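Local coordinates for protein metallo-carboxypeptidase (Pseudomonas aeruginosa, PDB 4A39) that probably acts as a zinc-dependent carboxypeptidase of the M14 family, resembling the cytosolic carboxypeptidases of mammals, at residues Q26-S31 with R37-P42; V135-G140 with L193-Q198; Q154-E159 with A225-L230; Q301-E306 with D341-T346. All blocks are in the same frame, centred on the assembly; numbering follows the deposited sequence.

Contact 1. Residues Q26-S31 with R37-P42; sequences QVIDAS and RLAIRP
A beta hairpin of the N-terminal domain, strands 26-29 and 36-39, pairs antiparallel here and carries a classic beta bulge: Ile28 and Asp29 both stand opposite Arg37. Beyond the bulge lies the regular pair Gln26 and Ala39, with Gln26 N giving to Ala39 O at 2.8 Å and Ala39 N returning a bond to Gln26 O, each donor lying in the plane of the carbonyl it meets. At the bulge the single acceptor Arg37 O takes two N-H groups from the same face of its plane, Ile28 N at 3.0 Å and Asp29 N at 3.2 Å, while Arg37 N bonds almost straight (175°) to Asp29 O. Val27 and Leu38 form the non-hydrogen-bonded pair, their side chains lying alongside with Val27 CG2 and Leu38 CD2 4.0 Å apart; Ile16 of strand 15-17 touches both. Ile28 CD1 lies 4.2 Å from Ala39 CB. The Arg37 chain, bent at chi2 and chi3, turns away from the hairpin to a salt bridge with Asp105, and strand 65-69 pairs parallel along the other edge of strand 36-39. Asp29 also starts an Asx turn: its OD1 is gripped twice, by Ser31 N from above the carboxylate plane and by Ser31 OG on its syn lone pair at 2.8 Å.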
# COMPACT_ATOMS: atom_id res chain seq x y z
N GLN A 26 16.30 12.53 -9.62
CA GLN A 26 17.37 12.91 -10.54
C GLN A 26 17.67 14.36 -10.17
O GLN A 26 16.76 15.19 -10.14
CB GLN A 26 16.91 12.83 -12.00
CG GLN A 26 16.65 11.41 -12.52
CD GLN A 26 17.92 10.63 -12.82
OE1 GLN A 26 18.89 10.67 -12.06
NE2 GLN A 26 17.92 9.91 -13.94
N VAL A 27 18.93 14.67 -9.86
CA VAL A 27 19.28 16.03 -9.49
C VAL A 27 19.58 16.87 -10.72
O VAL A 27 20.39 16.48 -11.56
CB VAL A 27 20.53 16.05 -8.57
CG1 VAL A 27 20.93 17.49 -8.26
CG2 VAL A 27 20.22 15.31 -7.28
N ILE A 28 18.92 18.02 -10.84
CA ILE A 28 19.15 18.91 -11.97
C ILE A 28 20.13 19.98 -11.51
O ILE A 28 21.22 20.12 -12.06
CB ILE A 28 17.85 19.58 -12.44
CG1 ILE A 28 16.89 18.52 -12.99
CG2 ILE A 28 18.15 20.64 -13.50
CD1 ILE A 28 15.53 19.05 -13.38
N ASP A 29 19.75 20.72 -10.47
CA ASP A 29 20.59 21.78 -9.94
C ASP A 29 20.23 22.08 -8.49
O ASP A 29 19.07 22.37 -8.17
CB ASP A 29 20.42 23.04 -10.81
CG ASP A 29 21.21 24.22 -10.30
OD1 ASP A 29 22.27 24.01 -9.67
OD2 ASP A 29 20.78 25.37 -10.54
N ALA A 30 21.22 22.00 -7.61
CA ALA A 30 21.01 22.26 -6.19
C ALA A 30 22.04 23.27 -5.67
O ALA A 30 22.38 23.26 -4.49
CB ALA A 30 21.10 20.96 -5.41
N SER A 31 22.51 24.14 -6.56
CA SER A 31 23.50 25.15 -6.19
C SER A 31 22.92 26.36 -5.45
O SER A 31 23.64 27.06 -4.75
CB SER A 31 24.24 25.64 -7.44
OG SER A 31 23.33 26.23 -8.35
N ARG A 37 16.28 22.31 -8.16
CA ARG A 37 15.52 21.69 -9.24
C ARG A 37 15.80 20.20 -9.29
O ARG A 37 16.96 19.79 -9.33
CB ARG A 37 15.90 22.32 -10.59
CG ARG A 37 15.84 23.84 -10.62
CD ARG A 37 14.42 24.37 -10.55
NE ARG A 37 13.71 24.21 -11.82
CZ ARG A 37 12.48 24.66 -12.05
NH1 ARG A 37 11.82 25.30 -11.09
NH2 ARG A 37 11.91 24.47 -13.23
N LEU A 38 14.74 19.40 -9.30
CA LEU A 38 14.86 17.94 -9.32
C LEU A 38 13.82 17.35 -10.26
O LEU A 38 12.83 18.00 -10.59
CB LEU A 38 14.62 17.37 -7.92
CG LEU A 38 15.44 17.95 -6.77
CD1 LEU A 38 14.80 17.54 -5.45
CD2 LEU A 38 16.88 17.47 -6.86
N ALA A 39 14.04 16.10 -10.67
CA ALA A 39 13.09 15.40 -11.53
C ALA A 39 12.84 13.99 -10.98
O ALA A 39 13.72 13.37 -10.39
CB ALA A 39 13.63 15.31 -12.96
N ILE A 40 11.62 13.51 -11.17
CA ILE A 40 11.26 12.18 -10.71
C ILE A 40 11.70 11.20 -11.79
O ILE A 40 11.61 11.49 -12.99
CB ILE A 40 9.73 12.07 -10.48
CG1 ILE A 40 9.28 13.16 -9.49
CG2 ILE A 40 9.37 10.69 -9.91
CD1 ILE A 40 7.78 13.24 -9.29
N ARG A 41 12.21 10.05 -11.37
CA ARG A 41 12.69 9.03 -12.30
C ARG A 41 11.61 8.01 -12.68
O ARG A 41 10.91 7.48 -11.81
CB ARG A 41 13.87 8.28 -11.68
CG ARG A 41 14.59 7.32 -12.63
CD ARG A 41 15.11 6.11 -11.87
NE ARG A 41 14.03 5.16 -11.58
CZ ARG A 41 13.78 4.63 -10.39
NH1 ARG A 41 14.54 4.94 -9.34
NH2 ARG A 41 12.77 3.78 -10.25
N PRO A 42 11.46 7.72 -13.98
CA PRO A 42 10.45 6.75 -14.41
C PRO A 42 10.80 5.34 -13.92
O PRO A 42 11.96 5.06 -13.60
CB PRO A 42 10.50 6.84 -15.93
CG PRO A 42 10.92 8.27 -16.17
CD PRO A 42 12.01 8.45 -15.14

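Contact 2. Residues V135-G140 with L193-Q198; sequences VERALG and LIERLQ
Ala138 and Ile194 make the tight, buried part of this contact: the Ala138 methyl CB meets Ile194 CG2 at 3.8 Å, and that branch also comes near Ala138 CA. In Ile194, CG1 lies anti to the carbonyl carbon (chi1 -78°), which leaves the short CG2 branch, anti to the backbone N, to meet the alanine. The small alanine lets the backbones come close, with Ala138 CA and Ile194 CA 6.4 Å apart. On the sheet side, Leu161 of strand 157-163 packs on Ala138 and Leu216 of strand 212-217 on Ile194. The pair thus joins the C-terminal ends of helices 128-138 and 185-196, which lie side by side over the mixed sheet of the carboxypeptidase domain. Toward solvent the fit is looser and polar. Arg137 runs out extended as far as CD and then bends at chi3 (-62°), its aliphatic CD passing 3.9 Å from Gln198 CD; the two side chains cross at about a right angle. Glu195 OE2 sits 4.1 Å from Arg137 NE, well out of the guanidinium plane, so only the opposite charges relate them directly. A water spans the gap, donating to Glu195 OE2 at 3.2 Å and accepting a weak bond from Arg137 NE at 2.8 Å, while Glu195 OE1 is held in a salt bridge by Lys370 of helix 366-383.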
# COMPACT_ATOMS: atom_id res chain seq x y z
N VAL A 135 8.77 -9.74 8.98
CA VAL A 135 8.65 -11.17 8.78
C VAL A 135 9.22 -11.91 9.99
O VAL A 135 8.60 -12.85 10.49
CB VAL A 135 9.37 -11.63 7.49
CG1 VAL A 135 9.43 -13.15 7.43
CG2 VAL A 135 8.62 -11.11 6.27
N GLU A 136 10.39 -11.48 10.45
CA GLU A 136 11.03 -12.10 11.61
C GLU A 136 10.10 -12.01 12.82
O GLU A 136 9.95 -12.97 13.58
CB GLU A 136 12.37 -11.42 11.93
CG GLU A 136 12.88 -11.66 13.35
CD GLU A 136 14.23 -11.02 13.61
OE1 GLU A 136 14.43 -9.85 13.19
OE2 GLU A 136 15.10 -11.67 14.24
N ARG A 137 9.47 -10.85 12.99
CA ARG A 137 8.56 -10.65 14.11
C ARG A 137 7.33 -11.55 13.99
O ARG A 137 6.88 -12.13 14.98
CB ARG A 137 8.12 -9.18 14.17
CG ARG A 137 7.08 -8.89 15.24
CD ARG A 137 6.69 -7.42 15.22
NE ARG A 137 7.84 -6.56 15.54
CZ ARG A 137 8.38 -6.46 16.74
NH1 ARG A 137 7.88 -7.13 17.77
NH2 ARG A 137 9.42 -5.66 16.93
N ALA A 138 6.79 -11.66 12.79
CA ALA A 138 5.61 -12.48 12.55
C ALA A 138 5.84 -13.95 12.87
O ALA A 138 5.01 -14.59 13.51
CB ALA A 138 5.17 -12.34 11.09
N LEU A 139 6.98 -14.49 12.45
CA LEU A 139 7.28 -15.90 12.69
C LEU A 139 7.53 -16.22 14.16
O LEU A 139 7.61 -17.39 14.54
CB LEU A 139 8.47 -16.33 11.84
CG LEU A 139 8.23 -16.20 10.33
CD1 LEU A 139 9.51 -16.53 9.57
CD2 LEU A 139 7.10 -17.12 9.90
N GLY A 140 7.65 -15.19 14.99
CA GLY A 140 7.87 -15.39 16.41
C GLY A 140 6.56 -15.37 17.17
O GLY A 140 6.52 -15.61 18.38
N LEU A 193 -1.51 -4.97 11.12
CA LEU A 193 -2.28 -6.20 11.18
C LEU A 193 -1.49 -7.28 11.92
O LEU A 193 -1.97 -7.88 12.88
CB LEU A 193 -2.61 -6.65 9.74
CG LEU A 193 -3.58 -7.80 9.48
CD1 LEU A 193 -4.06 -7.73 8.03
CD2 LEU A 193 -2.91 -9.13 9.76
N ILE A 194 -0.25 -7.50 11.49
CA ILE A 194 0.60 -8.51 12.11
C ILE A 194 0.95 -8.20 13.56
O ILE A 194 0.97 -9.10 14.41
CB ILE A 194 1.89 -8.73 11.28
CG1 ILE A 194 1.58 -9.60 10.07
CG2 ILE A 194 2.96 -9.42 12.12
CD1 ILE A 194 0.62 -8.99 9.09
N GLU A 195 1.23 -6.94 13.87
CA GLU A 195 1.58 -6.59 15.24
C GLU A 195 0.43 -6.84 16.21
O GLU A 195 0.67 -7.13 17.39
CB GLU A 195 2.04 -5.14 15.34
CG GLU A 195 3.27 -4.84 14.52
CD GLU A 195 3.98 -3.58 14.96
OE1 GLU A 195 3.30 -2.64 15.41
OE2 GLU A 195 5.22 -3.53 14.84
N ARG A 196 -0.81 -6.74 15.74
CA ARG A 196 -1.94 -6.98 16.62
C ARG A 196 -1.98 -8.43 17.09
O ARG A 196 -2.47 -8.73 18.18
CB ARG A 196 -3.27 -6.64 15.94
CG ARG A 196 -4.47 -7.01 16.81
CD ARG A 196 -5.79 -6.47 16.32
NE ARG A 196 -6.87 -6.91 17.20
CZ ARG A 196 -8.15 -6.57 17.07
NH1 ARG A 196 -8.54 -5.77 16.09
NH2 ARG A 196 -9.04 -7.04 17.93
N LEU A 197 -1.44 -9.33 16.26
CA LEU A 197 -1.41 -10.76 16.59
C LEU A 197 -0.55 -11.07 17.82
O LEU A 197 -0.68 -12.14 18.41
CB LEU A 197 -0.89 -11.55 15.39
CG LEU A 197 -1.89 -11.95 14.30
CD1 LEU A 197 -2.82 -13.02 14.85
CD2 LEU A 197 -2.66 -10.75 13.84
N GLN A 198 0.31 -10.13 18.19
CA GLN A 198 1.19 -10.31 19.35
C GLN A 198 0.44 -10.22 20.68
O GLN A 198 0.90 -10.74 21.69
CB GLN A 198 2.29 -9.25 19.34
CG GLN A 198 3.23 -9.32 18.16
CD GLN A 198 4.29 -8.23 18.19
OE1 GLN A 198 3.98 -7.05 18.06
NE2 GLN A 198 5.54 -8.63 18.36
O HOH W 1 7.27 -5.28 13.06

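Contact 3. Residues Q154-E159 with A225-L230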
# COMPACT_ATOMS: atom_id res chain seq x y z
N GLN A 154 13.71 -10.51 -10.05
CA GLN A 154 15.12 -10.34 -9.70
C GLN A 154 15.61 -11.20 -8.53
O GLN A 154 16.68 -10.94 -7.97
CB GLN A 154 15.42 -8.87 -9.44
CG GLN A 154 15.06 -7.97 -10.61
CD GLN A 154 15.56 -6.55 -10.43
OE1 GLN A 154 15.44 -5.98 -9.35
NE2 GLN A 154 16.13 -5.98 -11.49
N GLY A 155 14.84 -12.21 -8.15
CA GLY A 155 15.27 -13.10 -7.08
C GLY A 155 15.08 -12.68 -5.64
O GLY A 155 15.90 -13.01 -4.79
N ARG A 156 14.01 -11.94 -5.36
CA ARG A 156 13.72 -11.52 -3.99
C ARG A 156 12.53 -12.35 -3.50
O ARG A 156 11.69 -12.77 -4.29
CB ARG A 156 13.40 -10.03 -3.95
CG ARG A 156 14.59 -9.14 -4.31
CD ARG A 156 14.31 -7.67 -4.03
NE ARG A 156 15.50 -6.85 -4.23
CZ ARG A 156 15.96 -6.46 -5.42
NH1 ARG A 156 15.33 -6.81 -6.53
NH2 ARG A 156 17.07 -5.73 -5.49
N ASP A 157 12.49 -12.61 -2.19
CA ASP A 157 11.42 -13.42 -1.61
C ASP A 157 10.03 -12.77 -1.55
O ASP A 157 9.91 -11.59 -1.25
CB ASP A 157 11.77 -13.83 -0.17
CG ASP A 157 12.81 -14.93 -0.11
OD1 ASP A 157 12.88 -15.74 -1.06
OD2 ASP A 157 13.55 -15.00 0.90
N ILE A 158 9.01 -13.58 -1.82
CA ILE A 158 7.62 -13.15 -1.73
C ILE A 158 7.02 -14.11 -0.68
O ILE A 158 6.48 -15.15 -1.03
CB ILE A 158 6.83 -13.36 -3.05
CG1 ILE A 158 7.57 -12.71 -4.23
CG2 ILE A 158 5.44 -12.77 -2.91
CD1 ILE A 158 7.65 -11.22 -4.15
N GLU A 159 7.15 -13.76 0.59
CA GLU A 159 6.64 -14.63 1.65
C GLU A 159 5.12 -14.67 1.77
O GLU A 159 4.46 -13.64 1.70
CB GLU A 159 7.22 -14.23 3.01
CG GLU A 159 8.73 -14.32 3.09
CD GLU A 159 9.41 -12.99 2.88
OE1 GLU A 159 8.86 -12.15 2.13
OE2 GLU A 159 10.50 -12.78 3.45
N ALA A 225 9.62 -2.01 -5.12
CA ALA A 225 9.80 -1.21 -3.92
C ALA A 225 11.26 -0.81 -3.74
O ALA A 225 11.57 0.37 -3.59
CB ALA A 225 9.30 -1.98 -2.70
N PHE A 226 12.15 -1.79 -3.77
CA PHE A 226 13.57 -1.52 -3.61
C PHE A 226 14.10 -0.51 -4.62
O PHE A 226 14.92 0.35 -4.29
CB PHE A 226 14.37 -2.82 -3.72
CG PHE A 226 15.85 -2.62 -3.61
CD1 PHE A 226 16.45 -2.39 -2.38
CD2 PHE A 226 16.65 -2.63 -4.75
CE1 PHE A 226 17.82 -2.16 -2.28
CE2 PHE A 226 18.02 -2.40 -4.66
CZ PHE A 226 18.61 -2.17 -3.42
N HIS A 227 13.65 -0.61 -5.87
CA HIS A 227 14.12 0.29 -6.91
C HIS A 227 13.44 1.65 -6.97
O HIS A 227 13.71 2.46 -7.85
CB HIS A 227 14.03 -0.39 -8.28
CG HIS A 227 15.14 -1.36 -8.52
ND1 HIS A 227 14.93 -2.72 -8.62
CD2 HIS A 227 16.48 -1.18 -8.63
CE1 HIS A 227 16.10 -3.33 -8.77
NE2 HIS A 227 17.05 -2.42 -8.79
N GLY A 228 12.55 1.90 -6.01
CA GLY A 228 11.86 3.18 -5.99
C GLY A 228 10.88 3.37 -7.14
O GLY A 228 10.65 4.50 -7.57
N ASN A 229 10.32 2.27 -7.63
CA ASN A 229 9.33 2.30 -8.71
C ASN A 229 8.00 2.76 -8.13
O ASN A 229 7.81 2.77 -6.91
CB ASN A 229 9.10 0.90 -9.28
CG ASN A 229 10.02 0.55 -10.44
OD1 ASN A 229 9.86 -0.51 -11.06
ND2 ASN A 229 10.98 1.42 -10.74
N LEU A 230 7.07 3.10 -9.01
CA LEU A 230 5.74 3.52 -8.59
C LEU A 230 4.70 2.45 -8.90
O LEU A 230 3.95 2.00 -8.03
CB LEU A 230 5.30 4.79 -9.34
CG LEU A 230 3.77 5.00 -9.34
CD1 LEU A 230 3.31 5.44 -7.95
CD2 LEU A 230 3.38 6.03 -10.39
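Arg156 and Phe226 make a small, side-chain-only surface contact between the loop leading into strand 157-163 and the C-terminal end of helix 222-226, within the carboxypeptidase domain. The backbones stay well apart, with Arg156 CA 10.0 Å from Phe226 CA, and the two side chains span the gap from both ends. Extended from CG to NE, the arginine carries its guanidinium in across the phenylalanine side chain at about a right angle. Arg156 NH2 comes to 3.2 Å from Phe226 CD2 and also approaches CE2, with the guanidinium and ring planes 26° apart; Phe226 CB lies over one guanidinium face, off toward its rim. Phe226 CD2 in turn lies over the centre of one face of the His227 ring. The Gln154 amide lies near the edge of that imidazole but is modelled too close, leaving its detail doubtful. Just after the helix, Gly228 leaves helical geometry with positive phi in a Schellman motif. Asp223, in the same helix, forms a salt bridge with Arg156 NH1 and accepts from Gln154 N, tying the loop to the helix. Pro222 of that helix touches both Arg156 and Ile158, so the contact lies where helix 222-226 rests against the start of strand 157-163, which pairs with strand 144-151.

Contact 4. Residues Q301-E306 with D341-T346; sequences QRFREE and DCLAFT. With GEM ((2-guanidinoethylmercapto)succinic acid), chain D.
With its CG anti to the backbone N (chi1 -177°), Phe303 reaches from its helix toward the sheet, while Phe345, whose CG lies anti to the carbonyl carbon, reaches back, and the two rings slide past each other in opposite directions. Phe345 CE2 comes to 3.3 Å from Phe303 CD1, and Phe345 CD2 stands over one face of the Phe303 ring, toward its rim. The pair is oblique, with centroids 4.9 Å apart and planes at 39°. The edge of the Phe345 ring, at CE1, points onto the centre of the Arg304 guanidinium face, 3.7 Å from Arg304 CZ, and Arg304 NH2 is fixed by a hydrogen bond to Ala283 O. This is helix-on-sheet packing of the zinc carboxypeptidase fold, helix 294-308 against strand 343-350; the axes of 301-306 and 343-346 approach to 10.2 Å and cross at -53°. Leu343 CD2 adds to the buried layer at 4.2 Å from Phe303 CB, and helix 366-383 covers Phe303 through Thr379, Leu380 and Leu383. Next along the strand, Thr346 lines the pocket of the bound (2-guanidinoethylmercapto)succinic acid, beside the ligand's C6 and sulfur S7, and its side chain touches the zinc ligand His273.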
# COMPACT_ATOMS: atom_id res chain seq x y z
N GLN A 301 -21.74 -4.45 1.75
CA GLN A 301 -22.43 -3.43 2.53
C GLN A 301 -22.08 -3.63 4.01
O GLN A 301 -21.74 -2.68 4.72
CB GLN A 301 -23.95 -3.55 2.33
CG GLN A 301 -24.75 -2.27 2.49
CD GLN A 301 -24.68 -1.68 3.88
OE1 GLN A 301 -24.99 -2.35 4.86
NE2 GLN A 301 -24.30 -0.41 3.97
N ARG A 302 -22.16 -4.88 4.47
CA ARG A 302 -21.84 -5.23 5.85
C ARG A 302 -20.42 -4.81 6.24
O ARG A 302 -20.20 -4.21 7.30
CB ARG A 302 -22.01 -6.73 6.06
CG ARG A 302 -23.45 -7.22 6.05
CD ARG A 302 -24.13 -6.92 7.37
NE ARG A 302 -23.50 -7.62 8.48
CZ ARG A 302 -23.10 -7.03 9.60
NH1 ARG A 302 -23.26 -5.72 9.77
NH2 ARG A 302 -22.54 -7.75 10.57
N PHE A 303 -19.46 -5.14 5.39
CA PHE A 303 -18.05 -4.82 5.63
C PHE A 303 -17.81 -3.32 5.74
O PHE A 303 -17.15 -2.85 6.68
CB PHE A 303 -17.19 -5.39 4.50
CG PHE A 303 -15.71 -5.18 4.69
CD1 PHE A 303 -15.10 -4.00 4.27
CD2 PHE A 303 -14.93 -6.16 5.28
CE1 PHE A 303 -13.74 -3.79 4.45
CE2 PHE A 303 -13.56 -5.97 5.47
CZ PHE A 303 -12.97 -4.78 5.05
N ARG A 304 -18.34 -2.56 4.78
CA ARG A 304 -18.16 -1.12 4.78
C ARG A 304 -18.77 -0.45 6.01
O ARG A 304 -18.18 0.44 6.61
CB ARG A 304 -18.76 -0.50 3.51
CG ARG A 304 -17.92 -0.69 2.26
CD ARG A 304 -18.58 0.00 1.07
NE ARG A 304 -17.74 -0.02 -0.13
CZ ARG A 304 -18.12 -0.55 -1.29
NH1 ARG A 304 -19.31 -1.11 -1.41
NH2 ARG A 304 -17.29 -0.52 -2.33
N GLU A 305 -19.97 -0.91 6.38
CA GLU A 305 -20.69 -0.35 7.53
C GLU A 305 -19.97 -0.63 8.85
O GLU A 305 -19.81 0.27 9.69
CB GLU A 305 -22.11 -0.92 7.59
CG GLU A 305 -23.07 -0.11 8.44
CD GLU A 305 -24.52 -0.54 8.26
OE1 GLU A 305 -24.80 -1.31 7.32
OE2 GLU A 305 -25.37 -0.09 9.06
N GLU A 306 -19.53 -1.86 9.04
CA GLU A 306 -18.84 -2.24 10.26
C GLU A 306 -17.46 -1.58 10.36
O GLU A 306 -17.02 -1.22 11.45
CB GLU A 306 -18.71 -3.76 10.36
CG GLU A 306 -20.04 -4.49 10.52
CD GLU A 306 -20.71 -4.27 11.88
OE1 GLU A 306 -20.16 -3.53 12.73
OE2 GLU A 306 -21.79 -4.85 12.10
N ASP A 341 -15.75 -16.80 -5.59
CA ASP A 341 -17.07 -16.39 -5.10
C ASP A 341 -16.97 -15.93 -3.64
O ASP A 341 -17.75 -16.35 -2.79
CB ASP A 341 -18.05 -17.55 -5.21
CG ASP A 341 -19.48 -17.15 -4.88
OD1 ASP A 341 -19.83 -15.97 -5.07
OD2 ASP A 341 -20.26 -18.04 -4.44
N CYS A 342 -16.02 -15.03 -3.37
CA CYS A 342 -15.82 -14.55 -2.01
C CYS A 342 -15.89 -13.04 -1.93
O CYS A 342 -15.78 -12.34 -2.93
CB CYS A 342 -14.45 -14.99 -1.49
SG CYS A 342 -13.05 -14.26 -2.41
N LEU A 343 -16.08 -12.54 -0.71
CA LEU A 343 -16.10 -11.11 -0.48
C LEU A 343 -14.70 -10.64 -0.85
O LEU A 343 -13.71 -11.23 -0.41
CB LEU A 343 -16.39 -10.82 1.00
CG LEU A 343 -16.31 -9.35 1.45
CD1 LEU A 343 -17.30 -8.52 0.65
CD2 LEU A 343 -16.60 -9.26 2.94
N ALA A 344 -14.61 -9.59 -1.66
CA ALA A 344 -13.32 -9.08 -2.10
C ALA A 344 -13.35 -7.57 -2.28
O ALA A 344 -14.28 -7.03 -2.85
CB ALA A 344 -12.92 -9.74 -3.42
N PHE A 345 -12.29 -6.92 -1.80
CA PHE A 345 -12.17 -5.47 -1.90
C PHE A 345 -10.76 -5.02 -2.20
O PHE A 345 -9.78 -5.71 -1.88
CB PHE A 345 -12.50 -4.79 -0.56
CG PHE A 345 -13.97 -4.64 -0.26
CD1 PHE A 345 -14.76 -3.79 -1.02
CD2 PHE A 345 -14.52 -5.28 0.84
CE1 PHE A 345 -16.10 -3.57 -0.68
CE2 PHE A 345 -15.86 -5.06 1.19
CZ PHE A 345 -16.64 -4.21 0.43
N THR A 346 -10.66 -3.86 -2.82
CA THR A 346 -9.37 -3.23 -3.06
C THR A 346 -9.47 -2.15 -1.98
O THR A 346 -10.41 -1.35 -2.01
CB THR A 346 -9.30 -2.53 -4.43
OG1 THR A 346 -9.34 -3.52 -5.48
CG2 THR A 346 -8.01 -1.74 -4.55
C8 GEM D . -6.48 0.24 -8.73
S7 GEM D . -6.65 -1.07 -7.47
C6 GEM D . -8.45 -1.40 -7.58
C5 GEM D . -9.29 -0.20 -8.00
N3 GEM D . -9.07 0.11 -9.42
C1 GEM D . -10.08 -0.03 -10.29
N4 GEM D . -11.26 -0.46 -9.86
N2 GEM D . -9.90 0.25 -11.57
C9 GEM D . -5.49 -0.15 -9.82
O14 GEM D . -5.02 -1.32 -9.79
O15 GEM D . -5.21 0.72 -10.67
C10 GEM D . -6.06 1.57 -8.08
C11 GEM D . -4.70 1.46 -7.39
O12 GEM D . -4.63 1.84 -6.20
O13 GEM D . -3.75 1.02 -8.07

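How the contacts relate
Contact 4 is the buried one, aromatic rings and a guanidinium packed between a helix and a strand that runs into the ligand pocket; contacts 1 and 3 lie at the surface and contact 2 is partly buried. Backbone bonds dominate contact 1, whereas the other three rely on side chains, with a guanidinium in each. Contacts 3 and 4 have all their segments within the carboxypeptidase range and reach the same sheet on opposite sides of the chain's centre; contact 2 packs against the sheet of that domain. Contact 1 sits in the N-terminal domain but touches contact 3, where Arg41 NH2 probably bonds to His227 O. Val135 of contact 2 packs on Glu159 of contact 3.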